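Long-range contacts in N5-carboxyaminoimidazole ribonucleotide synthetase (Bacillus anthracis, PDB 3QFF), which catalyses the ATP-dependent carboxylation of 5-aminoimidazole ribonucleotide with bicarbonate, giving N5-carboxyaminoimidazole ribonucleotide for purine biosynthesis: residues A[189-194]-A[263-268]; A[195-200]-A[212-217]; A[45-50]-A[58-63]; A[38-43]-A[53-58]. All blocks are in the same frame, centred on the assembly; numbering follows the deposited sequence.

Contact 1: A[189-194]-A[263-268]; sequences KWVPFE and FATADG. With ADP (adenosine-5'-diphosphate), chain C.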
# COMPACT_ATOMS: atom_id res chain seq x y z
N LYS A 189 26.90 -20.86 -22.95
CA LYS A 189 26.95 -22.22 -22.41
C LYS A 189 25.73 -22.49 -21.56
O LYS A 189 25.29 -21.64 -20.79
CB LYS A 189 28.21 -22.44 -21.56
CG LYS A 189 29.26 -23.33 -22.19
CD LYS A 189 30.45 -23.50 -21.26
CE LYS A 189 31.71 -23.92 -22.02
NZ LYS A 189 32.93 -23.26 -21.48
N TRP A 190 25.17 -23.69 -21.72
CA TRP A 190 24.06 -24.14 -20.89
C TRP A 190 24.54 -24.28 -19.45
O TRP A 190 25.53 -24.95 -19.17
CB TRP A 190 23.54 -25.49 -21.40
CG TRP A 190 22.37 -26.03 -20.63
CD1 TRP A 190 22.41 -26.95 -19.61
CD2 TRP A 190 20.99 -25.71 -20.83
NE1 TRP A 190 21.14 -27.21 -19.16
CE2 TRP A 190 20.25 -26.47 -19.89
CE3 TRP A 190 20.31 -24.86 -21.71
CZ2 TRP A 190 18.85 -26.39 -19.80
CZ3 TRP A 190 18.92 -24.78 -21.62
CH2 TRP A 190 18.21 -25.54 -20.67
N VAL A 191 23.83 -23.62 -18.54
CA VAL A 191 24.15 -23.72 -17.12
C VAL A 191 23.22 -24.77 -16.52
O VAL A 191 22.00 -24.62 -16.58
CB VAL A 191 23.97 -22.37 -16.39
CG1 VAL A 191 24.52 -22.45 -14.97
CG2 VAL A 191 24.66 -21.24 -17.15
N PRO A 192 23.80 -25.85 -15.96
CA PRO A 192 22.99 -26.84 -15.25
C PRO A 192 22.66 -26.31 -13.86
O PRO A 192 23.43 -26.50 -12.92
CB PRO A 192 23.93 -28.07 -15.16
CG PRO A 192 25.17 -27.71 -15.96
CD PRO A 192 25.22 -26.22 -15.99
N PHE A 193 21.54 -25.61 -13.73
CA PHE A 193 21.20 -25.01 -12.45
C PHE A 193 20.08 -25.77 -11.77
O PHE A 193 19.27 -26.42 -12.44
CB PHE A 193 20.84 -23.52 -12.61
CG PHE A 193 19.61 -23.28 -13.44
CD1 PHE A 193 19.73 -23.02 -14.80
CD2 PHE A 193 18.34 -23.32 -12.87
CE1 PHE A 193 18.60 -22.80 -15.58
CE2 PHE A 193 17.20 -23.11 -13.64
CZ PHE A 193 17.34 -22.84 -15.01
N GLU A 194 20.06 -25.67 -10.44
CA GLU A 194 18.98 -26.19 -9.62
C GLU A 194 17.79 -25.21 -9.57
O GLU A 194 16.66 -25.60 -9.86
CB GLU A 194 19.50 -26.46 -8.19
CG GLU A 194 18.56 -27.32 -7.34
CD GLU A 194 18.91 -27.31 -5.84
OE1 GLU A 194 20.09 -27.12 -5.47
OE2 GLU A 194 17.97 -27.50 -5.03
N PHE A 263 21.18 -17.68 -11.85
CA PHE A 263 21.07 -19.14 -11.80
C PHE A 263 21.92 -19.66 -10.63
O PHE A 263 23.11 -19.31 -10.49
CB PHE A 263 21.58 -19.79 -13.10
CG PHE A 263 20.93 -19.29 -14.37
CD1 PHE A 263 21.71 -18.79 -15.40
CD2 PHE A 263 19.55 -19.36 -14.56
CE1 PHE A 263 21.14 -18.34 -16.59
CE2 PHE A 263 18.96 -18.91 -15.75
CZ PHE A 263 19.76 -18.40 -16.76
N ALA A 264 21.31 -20.51 -9.80
CA ALA A 264 21.99 -21.13 -8.67
C ALA A 264 22.14 -22.63 -8.93
O ALA A 264 21.16 -23.31 -9.24
CB ALA A 264 21.20 -20.88 -7.39
N THR A 265 23.36 -23.14 -8.81
CA THR A 265 23.59 -24.57 -9.06
C THR A 265 23.47 -25.40 -7.78
O THR A 265 23.41 -24.84 -6.68
CB THR A 265 24.96 -24.85 -9.74
OG1 THR A 265 26.02 -24.63 -8.80
CG2 THR A 265 25.13 -23.98 -10.99
N ALA A 266 23.42 -26.72 -7.93
CA ALA A 266 23.44 -27.63 -6.79
C ALA A 266 24.75 -27.46 -6.03
O ALA A 266 24.76 -27.42 -4.79
CB ALA A 266 23.24 -29.07 -7.25
N ASP A 267 25.85 -27.34 -6.77
CA ASP A 267 27.19 -27.10 -6.21
C ASP A 267 27.35 -25.75 -5.50
O ASP A 267 28.41 -25.47 -4.93
CB ASP A 267 28.25 -27.20 -7.30
CG ASP A 267 28.68 -28.64 -7.56
OD1 ASP A 267 29.07 -28.94 -8.72
OD2 ASP A 267 28.62 -29.46 -6.61
N GLY A 268 26.30 -24.94 -5.51
CA GLY A 268 26.35 -23.64 -4.86
C GLY A 268 26.99 -22.55 -5.69
O GLY A 268 27.44 -21.55 -5.14
PB ADP C . 14.35 -13.58 -21.32
O1B ADP C . 13.40 -13.84 -22.46
O2B ADP C . 15.09 -12.26 -21.45
O3B ADP C . 13.74 -13.82 -19.96
PA ADP C . 16.52 -15.30 -20.40
O1A ADP C . 16.08 -14.90 -19.01
O2A ADP C . 17.94 -15.03 -20.85
O3A ADP C . 15.50 -14.71 -21.52
O5' ADP C . 16.30 -16.88 -20.54
C5' ADP C . 14.98 -17.43 -20.50
C4' ADP C . 15.02 -18.78 -19.80
O4' ADP C . 15.91 -19.65 -20.51
C3' ADP C . 15.56 -18.67 -18.38
O3' ADP C . 14.49 -18.58 -17.43
C2' ADP C . 16.38 -19.93 -18.19
O2' ADP C . 15.58 -20.94 -17.57
C1' ADP C . 16.74 -20.38 -19.60
N9 ADP C . 18.18 -20.10 -19.88
C8 ADP C . 18.67 -18.97 -20.44
N7 ADP C . 20.02 -19.02 -20.55
C5 ADP C . 20.42 -20.21 -20.07
C6 ADP C . 21.71 -20.91 -19.89
N6 ADP C . 22.88 -20.34 -20.27
N1 ADP C . 21.69 -22.15 -19.33
C2 ADP C . 20.54 -22.73 -18.95
N3 ADP C . 19.33 -22.16 -19.08
C4 ADP C . 19.20 -20.92 -19.62
O HOH W 1 23.14 -27.79 -10.45
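F193 and F263 meet in an offset stack, their ring centroids 4.8 Å apart and their planes inclined by only 14°. The overlap is partial: F193 CD1 lies 3.7 Å from F263 CD2, which sits over the outer part of the F193 face. F193 reaches this place with CG between its backbone N and carbonyl carbon (chi1 63°), the crowded position. The stacked pair also borders the nucleotide. F193 turns its edge to the adenine, with CE1 3.6 Å from N3 of ADP, while F263 CE2 touches the ribose at C2' and CZ reaches the base near C5. V191 extends the apolar patch, its CG2 lying 4.2 Å from F263 CD1 and also touching the adenine.

The backbone of 189-194 reads the adenine edge. V191 N gives an almost straight hydrogen bond (177°) of 2.7 Å to ADP N1, and ADP N6 donates to K189 O at 2.8 Å. W190 lays one ring face against C2 of the base. Such pairing of the adenine with a connecting segment is a feature of ATP-grasp nucleotide sites.

Away from the nucleotide, E194 N donates to A264 O at 2.9 Å, a bent bond lying in the carbonyl plane, and a water links P192 O to A266 N. T265 opens a type I turn, its OG1 bonded to E269 N. The 189-194 loop, between strands 185-189 and 195-203, thus lies against the end of strand 256-264, and V191, F263 and A264 all pack on the adjacent strand 270-276.

Contact 2: A[195-200]-A[212-217]; sequences KEVSVI and FPVAEN. With ADP (adenosine-5'-diphosphate), chain C.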
# COMPACT_ATOMS: atom_id res chain seq x y z
N LYS A 195 18.07 -23.94 -9.24
CA LYS A 195 17.04 -22.91 -9.03
C LYS A 195 17.36 -21.62 -9.79
O LYS A 195 18.53 -21.26 -9.94
CB LYS A 195 16.96 -22.54 -7.54
CG LYS A 195 16.79 -23.69 -6.56
CD LYS A 195 15.40 -23.72 -6.04
CE LYS A 195 15.12 -24.93 -5.16
NZ LYS A 195 13.71 -25.36 -5.38
N GLU A 196 16.32 -20.94 -10.26
CA GLU A 196 16.43 -19.53 -10.67
C GLU A 196 16.09 -18.61 -9.51
O GLU A 196 15.05 -18.76 -8.86
CB GLU A 196 15.54 -19.22 -11.85
CG GLU A 196 16.10 -19.71 -13.16
CD GLU A 196 15.30 -19.21 -14.33
OE1 GLU A 196 14.23 -19.80 -14.61
OE2 GLU A 196 15.74 -18.23 -14.97
N VAL A 197 16.99 -17.67 -9.22
CA VAL A 197 16.78 -16.75 -8.10
C VAL A 197 16.96 -15.30 -8.53
O VAL A 197 17.64 -15.02 -9.53
CB VAL A 197 17.68 -17.09 -6.85
CG1 VAL A 197 17.46 -18.55 -6.39
CG2 VAL A 197 19.18 -16.81 -7.10
N SER A 198 16.33 -14.38 -7.81
CA SER A 198 16.56 -12.97 -8.06
C SER A 198 16.63 -12.16 -6.77
O SER A 198 16.06 -12.56 -5.75
CB SER A 198 15.51 -12.39 -9.01
OG SER A 198 14.26 -12.26 -8.37
N VAL A 199 17.33 -11.04 -6.84
CA VAL A 199 17.50 -10.12 -5.72
C VAL A 199 17.23 -8.71 -6.25
O VAL A 199 17.75 -8.32 -7.32
CB VAL A 199 18.95 -10.17 -5.14
CG1 VAL A 199 19.19 -9.03 -4.14
CG2 VAL A 199 19.24 -11.51 -4.48
N ILE A 200 16.39 -7.96 -5.53
CA ILE A 200 16.11 -6.57 -5.85
C ILE A 200 17.03 -5.74 -4.95
O ILE A 200 17.01 -5.91 -3.73
CB ILE A 200 14.64 -6.15 -5.57
CG1 ILE A 200 13.61 -7.10 -6.23
CG2 ILE A 200 14.39 -4.68 -5.97
CD1 ILE A 200 13.54 -7.02 -7.73
N PHE A 212 16.72 -6.46 -0.92
CA PHE A 212 15.61 -7.32 -0.56
C PHE A 212 16.05 -8.78 -0.45
O PHE A 212 17.12 -9.13 -0.94
CB PHE A 212 14.48 -7.18 -1.58
CG PHE A 212 13.66 -5.96 -1.38
CD1 PHE A 212 13.87 -4.83 -2.18
CD2 PHE A 212 12.69 -5.92 -0.39
CE1 PHE A 212 13.09 -3.68 -2.01
CE2 PHE A 212 11.90 -4.77 -0.21
CZ PHE A 212 12.10 -3.66 -1.02
N PRO A 213 15.23 -9.62 0.21
CA PRO A 213 15.62 -11.04 0.36
C PRO A 213 15.64 -11.76 -0.98
O PRO A 213 14.93 -11.35 -1.91
CB PRO A 213 14.52 -11.63 1.27
CG PRO A 213 13.75 -10.47 1.81
CD PRO A 213 13.97 -9.30 0.89
N VAL A 214 16.42 -12.83 -1.07
CA VAL A 214 16.48 -13.64 -2.27
C VAL A 214 15.13 -14.34 -2.55
O VAL A 214 14.58 -15.00 -1.69
CB VAL A 214 17.59 -14.72 -2.20
CG1 VAL A 214 17.72 -15.43 -3.55
CG2 VAL A 214 18.95 -14.12 -1.77
N ALA A 215 14.64 -14.19 -3.78
CA ALA A 215 13.42 -14.87 -4.20
C ALA A 215 13.78 -15.99 -5.17
O ALA A 215 14.62 -15.82 -6.04
CB ALA A 215 12.49 -13.89 -4.89
N GLU A 216 13.13 -17.14 -4.99
CA GLU A 216 13.23 -18.25 -5.95
C GLU A 216 12.13 -18.08 -6.99
O GLU A 216 10.94 -17.99 -6.63
CB GLU A 216 13.13 -19.60 -5.22
CG GLU A 216 12.72 -20.79 -6.10
CD GLU A 216 12.45 -22.07 -5.29
OE1 GLU A 216 12.51 -22.02 -4.05
OE2 GLU A 216 12.17 -23.12 -5.90
N ASN A 217 12.51 -18.05 -8.27
CA ASN A 217 11.57 -17.78 -9.35
C ASN A 217 11.29 -18.98 -10.23
O ASN A 217 12.22 -19.63 -10.71
CB ASN A 217 12.07 -16.62 -10.20
CG ASN A 217 12.24 -15.37 -9.39
OD1 ASN A 217 11.41 -15.07 -8.54
ND2 ASN A 217 13.33 -14.65 -9.63
PB ADP C . 14.35 -13.58 -21.32
O1B ADP C . 13.40 -13.84 -22.46
O2B ADP C . 15.09 -12.26 -21.45
O3B ADP C . 13.74 -13.82 -19.96
PA ADP C . 16.52 -15.30 -20.40
O1A ADP C . 16.08 -14.90 -19.01
O2A ADP C . 17.94 -15.03 -20.85
O3A ADP C . 15.50 -14.71 -21.52
O5' ADP C . 16.30 -16.88 -20.54
C5' ADP C . 14.98 -17.43 -20.50
C4' ADP C . 15.02 -18.78 -19.80
O4' ADP C . 15.91 -19.65 -20.51
C3' ADP C . 15.56 -18.67 -18.38
O3' ADP C . 14.49 -18.58 -17.43
C2' ADP C . 16.38 -19.93 -18.19
O2' ADP C . 15.58 -20.94 -17.57
C1' ADP C . 16.74 -20.38 -19.60
N9 ADP C . 18.18 -20.10 -19.88
C8 ADP C . 18.67 -18.97 -20.44
N7 ADP C . 20.02 -19.02 -20.55
C5 ADP C . 20.42 -20.21 -20.07
C6 ADP C . 21.71 -20.91 -19.89
N6 ADP C . 22.88 -20.34 -20.27
N1 ADP C . 21.69 -22.15 -19.33
C2 ADP C . 20.54 -22.73 -18.95
N3 ADP C . 19.33 -22.16 -19.08
C4 ADP C . 19.20 -20.92 -19.62
O HOH W 2 13.71 -21.95 -10.10
O HOH W 3 12.30 -21.44 -13.71
O HOH W 4 15.05 -15.24 -11.86
O HOH W 5 14.37 -9.50 -4.04
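Strand pairing within a beta hairpin brings K195 to I200 against F212 to N217, deep in the large antiparallel sheet, in its ATP-grasp part. S198 and A215 form the hydrogen-bonded pair at the middle: S198 N donates to A215 O, and A215 N returns a bond to S198 O, each 2.9 Å long. On one flank N217 N reaches E196 O at 2.7 Å; on the other F212 N bonds to I200 O. Between I200 and P213 a water takes over, accepting from I200 N and donating to P213 O. F212 O is buried with no partner.

The two faces differ in chemistry. S198 has OG between its backbone N and carbonyl carbon (chi1 73°), where it accepts from N217 ND2 at 2.9 Å, almost exactly in the plane of the amide. The same hydroxyl is hydrogen-bonded to S282, and N217 OD1 to S227, so both ends of the N217 amide are held. On the opposite face V197 CB lies 3.7 Å from V214 CG1, and V199 also packs on V214; V199 and V214 both touch helix 235-251. There too K195 NZ forms a 2.8 Å salt bridge with E216 OE2, approaching from above the carboxylate plane; R232 shares that oxygen.

E196 points from the N217 and S198 face to the nucleotide, accepting from ADP O3' through OE2 at 2.8 Å and weakly from O2' through OE1. An acidic residue on an inner strand accepting a ribose hydroxyl is in keeping with the ATP-grasp nucleotide site.

Contact 3: A[45-50]-A[58-63]; sequences PTKNSP and EIVASY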
# COMPACT_ATOMS: atom_id res chain seq x y z
N PRO A 45 1.53 5.52 -24.81
CA PRO A 45 0.87 5.49 -26.13
C PRO A 45 -0.64 5.28 -26.11
O PRO A 45 -1.33 5.69 -27.05
CB PRO A 45 1.55 4.30 -26.82
CG PRO A 45 2.88 4.23 -26.21
CD PRO A 45 2.68 4.61 -24.76
N THR A 46 -1.15 4.61 -25.07
CA THR A 46 -2.58 4.28 -24.99
C THR A 46 -3.25 5.10 -23.90
O THR A 46 -2.68 5.30 -22.83
CB THR A 46 -2.79 2.78 -24.69
OG1 THR A 46 -1.96 2.00 -25.55
CG2 THR A 46 -4.24 2.38 -24.90
N LYS A 47 -4.47 5.58 -24.18
CA LYS A 47 -5.28 6.28 -23.19
C LYS A 47 -5.80 5.33 -22.11
O LYS A 47 -5.93 4.13 -22.35
CB LYS A 47 -6.45 7.02 -23.87
CG LYS A 47 -7.26 7.93 -22.92
CD LYS A 47 -7.57 9.29 -23.55
CE LYS A 47 -8.94 9.30 -24.22
NZ LYS A 47 -10.02 9.62 -23.23
N ASN A 48 -6.08 5.87 -20.93
CA ASN A 48 -6.61 5.11 -19.80
C ASN A 48 -5.72 3.90 -19.42
O ASN A 48 -6.23 2.83 -19.04
CB ASN A 48 -8.06 4.68 -20.09
CG ASN A 48 -8.82 4.25 -18.85
OD1 ASN A 48 -8.72 4.88 -17.79
ND2 ASN A 48 -9.58 3.17 -18.97
N SER A 49 -4.40 4.07 -19.52
CA SER A 49 -3.45 3.02 -19.11
C SER A 49 -3.61 2.71 -17.62
O SER A 49 -4.24 3.49 -16.90
CB SER A 49 -2.00 3.41 -19.43
OG SER A 49 -1.61 4.56 -18.73
N PRO A 50 -3.06 1.57 -17.15
CA PRO A 50 -3.09 1.29 -15.71
C PRO A 50 -2.54 2.43 -14.86
O PRO A 50 -3.13 2.75 -13.82
CB PRO A 50 -2.19 0.05 -15.59
CG PRO A 50 -2.46 -0.68 -16.85
CD PRO A 50 -2.57 0.40 -17.91
N GLU A 58 -2.15 12.96 -17.56
CA GLU A 58 -1.91 11.93 -18.56
C GLU A 58 -1.50 12.55 -19.90
O GLU A 58 -2.21 13.41 -20.43
CB GLU A 58 -3.16 11.07 -18.73
CG GLU A 58 -3.09 9.96 -19.81
CD GLU A 58 -4.44 9.27 -20.05
OE1 GLU A 58 -4.45 8.11 -20.51
OE2 GLU A 58 -5.50 9.87 -19.78
N ILE A 59 -0.35 12.14 -20.43
CA ILE A 59 0.05 12.49 -21.79
C ILE A 59 0.02 11.25 -22.68
O ILE A 59 0.76 10.29 -22.46
CB ILE A 59 1.45 13.15 -21.83
CG1 ILE A 59 1.47 14.42 -20.98
CG2 ILE A 59 1.86 13.48 -23.27
CD1 ILE A 59 2.85 14.90 -20.60
N VAL A 60 -0.84 11.29 -23.69
CA VAL A 60 -1.00 10.15 -24.58
C VAL A 60 -0.15 10.40 -25.83
O VAL A 60 -0.53 11.20 -26.70
CB VAL A 60 -2.50 9.86 -24.89
CG1 VAL A 60 -2.66 8.65 -25.81
CG2 VAL A 60 -3.27 9.61 -23.60
N ALA A 61 1.02 9.75 -25.89
CA ALA A 61 1.97 9.89 -27.01
C ALA A 61 2.92 8.70 -27.16
O ALA A 61 3.02 7.87 -26.25
CB ALA A 61 2.78 11.18 -26.86
N SER A 62 3.62 8.62 -28.29
CA SER A 62 4.66 7.62 -28.54
C SER A 62 5.88 7.84 -27.67
O SER A 62 6.23 8.98 -27.35
CB SER A 62 5.13 7.66 -30.01
OG SER A 62 4.08 7.39 -30.91
N TYR A 63 6.58 6.76 -27.34
CA TYR A 63 7.78 6.85 -26.52
C TYR A 63 8.97 7.53 -27.23
O TYR A 63 9.94 7.93 -26.57
CB TYR A 63 8.21 5.47 -26.01
CG TYR A 63 7.22 4.78 -25.09
CD1 TYR A 63 6.74 3.50 -25.40
CD2 TYR A 63 6.79 5.38 -23.89
CE1 TYR A 63 5.85 2.84 -24.55
CE2 TYR A 63 5.89 4.74 -23.05
CZ TYR A 63 5.43 3.47 -23.37
OH TYR A 63 4.54 2.82 -22.54
O HOH W 6 -2.66 6.42 -20.52
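P45 and A61 lie opposite each other with CA atoms 4.6 Å apart, where the loop after strand 39-44 comes back beside A61. Strands 39-44 and 57-60 belong to the parallel sheet of the Rossmann-like preATP-grasp domain. P45 N is 3.1 Å from A61 O but, as a proline nitrogen, cannot donate. P45 CA makes a CA-H...O contact with the same carbonyl, at 3.2 Å, and the loop then leaves the strand.

The side chains continue the contact on two sides. P45 sets CD over one face of Y63 in a CH-pi contact: CD is 3.7 Å from the ring centroid and 28° off the normal, shifted toward CZ, the closest ring atom. In Y63 chi1 (-63°) sets CG anti to the carbonyl carbon, and the far end of the ring comes near P45; the ring also stacks with F83. V60 lies against the loop, CG1 3.5 Å from P45 O and CG2 resting near CA and CB of K47.

E58 spans the loop further on. Its extended side chain crosses that of K47 at about a right angle, yet no ion pair forms, K47 NZ and E58 OE2 standing 5.7 Å apart. A water bonded to T46 O and S49 N also appears to donate to E58 OE1, over a distance so short that the bond is doubtful. The turning backbone supplies a donor to the same oxygen: N48 N meets the syn lone pair of E58 OE1 at 2.8 Å, with an N-H...O angle of 139°.

Contact 4: A[38-43]-A[53-58]; sequences YKIAVL and QVADIE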
# COMPACT_ATOMS: atom_id res chain seq x y z
N TYR A 38 2.79 12.56 -3.17
CA TYR A 38 3.28 13.02 -4.47
C TYR A 38 2.16 13.11 -5.50
O TYR A 38 1.17 12.37 -5.44
CB TYR A 38 4.41 12.12 -5.00
CG TYR A 38 5.68 12.27 -4.22
CD1 TYR A 38 6.56 13.32 -4.48
CD2 TYR A 38 5.98 11.38 -3.19
CE1 TYR A 38 7.72 13.48 -3.74
CE2 TYR A 38 7.15 11.53 -2.44
CZ TYR A 38 8.01 12.57 -2.72
OH TYR A 38 9.16 12.71 -1.97
N LYS A 39 2.32 14.02 -6.45
CA LYS A 39 1.47 14.12 -7.63
C LYS A 39 2.13 13.31 -8.74
O LYS A 39 3.35 13.16 -8.76
CB LYS A 39 1.31 15.60 -8.01
CG LYS A 39 0.53 15.87 -9.29
CD LYS A 39 0.18 17.37 -9.42
CE LYS A 39 -0.42 17.69 -10.80
NZ LYS A 39 -0.85 19.12 -10.93
N ILE A 40 1.33 12.76 -9.66
CA ILE A 40 1.84 11.87 -10.68
C ILE A 40 1.46 12.32 -12.09
O ILE A 40 0.28 12.59 -12.37
CB ILE A 40 1.33 10.40 -10.47
CG1 ILE A 40 1.70 9.87 -9.08
CG2 ILE A 40 1.83 9.46 -11.61
CD1 ILE A 40 3.19 9.73 -8.82
N ALA A 41 2.46 12.39 -12.97
CA ALA A 41 2.22 12.56 -14.42
C ALA A 41 2.74 11.32 -15.14
O ALA A 41 3.79 10.79 -14.79
CB ALA A 41 2.90 13.83 -14.94
N VAL A 42 2.00 10.84 -16.14
CA VAL A 42 2.44 9.67 -16.90
C VAL A 42 2.36 9.94 -18.40
O VAL A 42 1.46 10.64 -18.86
CB VAL A 42 1.61 8.38 -16.52
CG1 VAL A 42 0.11 8.62 -16.67
CG2 VAL A 42 2.05 7.16 -17.34
N LEU A 43 3.32 9.39 -19.14
CA LEU A 43 3.27 9.36 -20.60
C LEU A 43 3.20 7.92 -21.09
O LEU A 43 4.00 7.07 -20.65
CB LEU A 43 4.48 10.08 -21.21
CG LEU A 43 4.65 10.18 -22.73
CD1 LEU A 43 5.61 11.30 -23.03
CD2 LEU A 43 5.17 8.88 -23.35
N GLN A 53 -4.80 5.64 -14.71
CA GLN A 53 -5.95 5.45 -13.82
C GLN A 53 -5.68 5.94 -12.39
O GLN A 53 -6.61 6.06 -11.59
CB GLN A 53 -6.38 3.99 -13.79
CG GLN A 53 -7.05 3.54 -15.07
CD GLN A 53 -7.13 2.05 -15.18
OE1 GLN A 53 -7.34 1.35 -14.18
NE2 GLN A 53 -6.95 1.54 -16.39
N VAL A 54 -4.41 6.20 -12.09
CA VAL A 54 -4.02 6.73 -10.79
C VAL A 54 -3.26 8.05 -10.93
O VAL A 54 -2.88 8.64 -9.94
CB VAL A 54 -3.23 5.68 -9.93
CG1 VAL A 54 -4.04 4.40 -9.74
CG2 VAL A 54 -1.91 5.34 -10.55
N ALA A 55 -3.08 8.54 -12.15
CA ALA A 55 -2.27 9.75 -12.36
C ALA A 55 -3.11 11.03 -12.32
O ALA A 55 -4.31 10.99 -12.59
CB ALA A 55 -1.52 9.66 -13.69
N ASP A 56 -2.46 12.14 -11.96
CA ASP A 56 -3.11 13.45 -11.96
C ASP A 56 -3.09 14.02 -13.38
O ASP A 56 -4.04 14.68 -13.82
CB ASP A 56 -2.40 14.43 -11.01
CG ASP A 56 -2.38 13.94 -9.56
OD1 ASP A 56 -3.24 14.37 -8.77
OD2 ASP A 56 -1.50 13.12 -9.21
N ILE A 57 -1.99 13.76 -14.09
CA ILE A 57 -1.82 14.21 -15.48
C ILE A 57 -1.48 13.03 -16.41
O ILE A 57 -0.63 12.21 -16.07
CB ILE A 57 -0.73 15.30 -15.57
CG1 ILE A 57 -1.10 16.49 -14.67
CG2 ILE A 57 -0.52 15.76 -17.02
CD1 ILE A 57 -0.02 17.54 -14.54
N GLU A 58 -2.15 12.96 -17.56
CA GLU A 58 -1.91 11.93 -18.56
C GLU A 58 -1.50 12.55 -19.90
O GLU A 58 -2.21 13.41 -20.43
CB GLU A 58 -3.16 11.07 -18.73
CG GLU A 58 -3.09 9.96 -19.81
CD GLU A 58 -4.44 9.27 -20.05
OE1 GLU A 58 -4.45 8.11 -20.51
OE2 GLU A 58 -5.50 9.87 -19.78
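I40 and V42 close tightly on A55 and I57, whereas the K39 chain, running over D56 and I57, forms the looser side. Within the tight part, I40 O accepts two backbone donors, D56 N at 2.8 Å and I57 N at 3.1 Å. V42 N then bonds to I57 O at 3.0 Å, setting the parallel register of A41 with I57 and V42 with E58. Side chains fill both faces. The methyl of A55 presses on V42 CG1 at 3.6 Å and also touches I40 CG2, on the face where helix 24-35 packs against I40. On the other face A41 CB meets I57 CB at 4.0 Å, and L72 of helix 66-74 lies on A41.

K39, D56 and I57 are partly exposed, on the side of strand 57-60, the outermost strand of the sheet within this chain. K39 stretches out fully, CE passing 3.8 Å from I57 CD1, while its aliphatic CG lies 3.4 Å from D56 OD2. D56 is a firmly held polar point here: CG stands anti to its carbonyl carbon (chi1 -59°), and OD2 takes the I40 N-H at 2.9 Å on the anti side, 27° out of the carboxylate plane. Just before the strand, Q53 O accepts a hydrogen bond from K34 of the second subunit.

The D56 carboxylate thus does the work of a strand carbonyl at the start of the pairing. Because OD2 also forms a salt bridge with K34 of its own chain, two donors share one oxygen, which would be expected to favour the ionised acid and tie the sheet's edge to helix 24-35.

From the N terminus, contact 4 begins first, at 38-43, and contact 3 follows at 45-50; their second segments, 53-58 and 58-63, return in the same order. The two therefore cross, share E58 and together join strands 39-44 and 57-60 in the parallel sheet and hold the loop between them against it. After both have closed, the chain enters the ATP-grasp region. There contact 1 opens at 189-194, contact 2 opens and closes as a hairpin nested within it, and 263-268 completes the larger loop. Contacts 1 and 2 touch along neighbouring strands and share ADP; the centres of contacts 1 and 3 are about 41 Å apart.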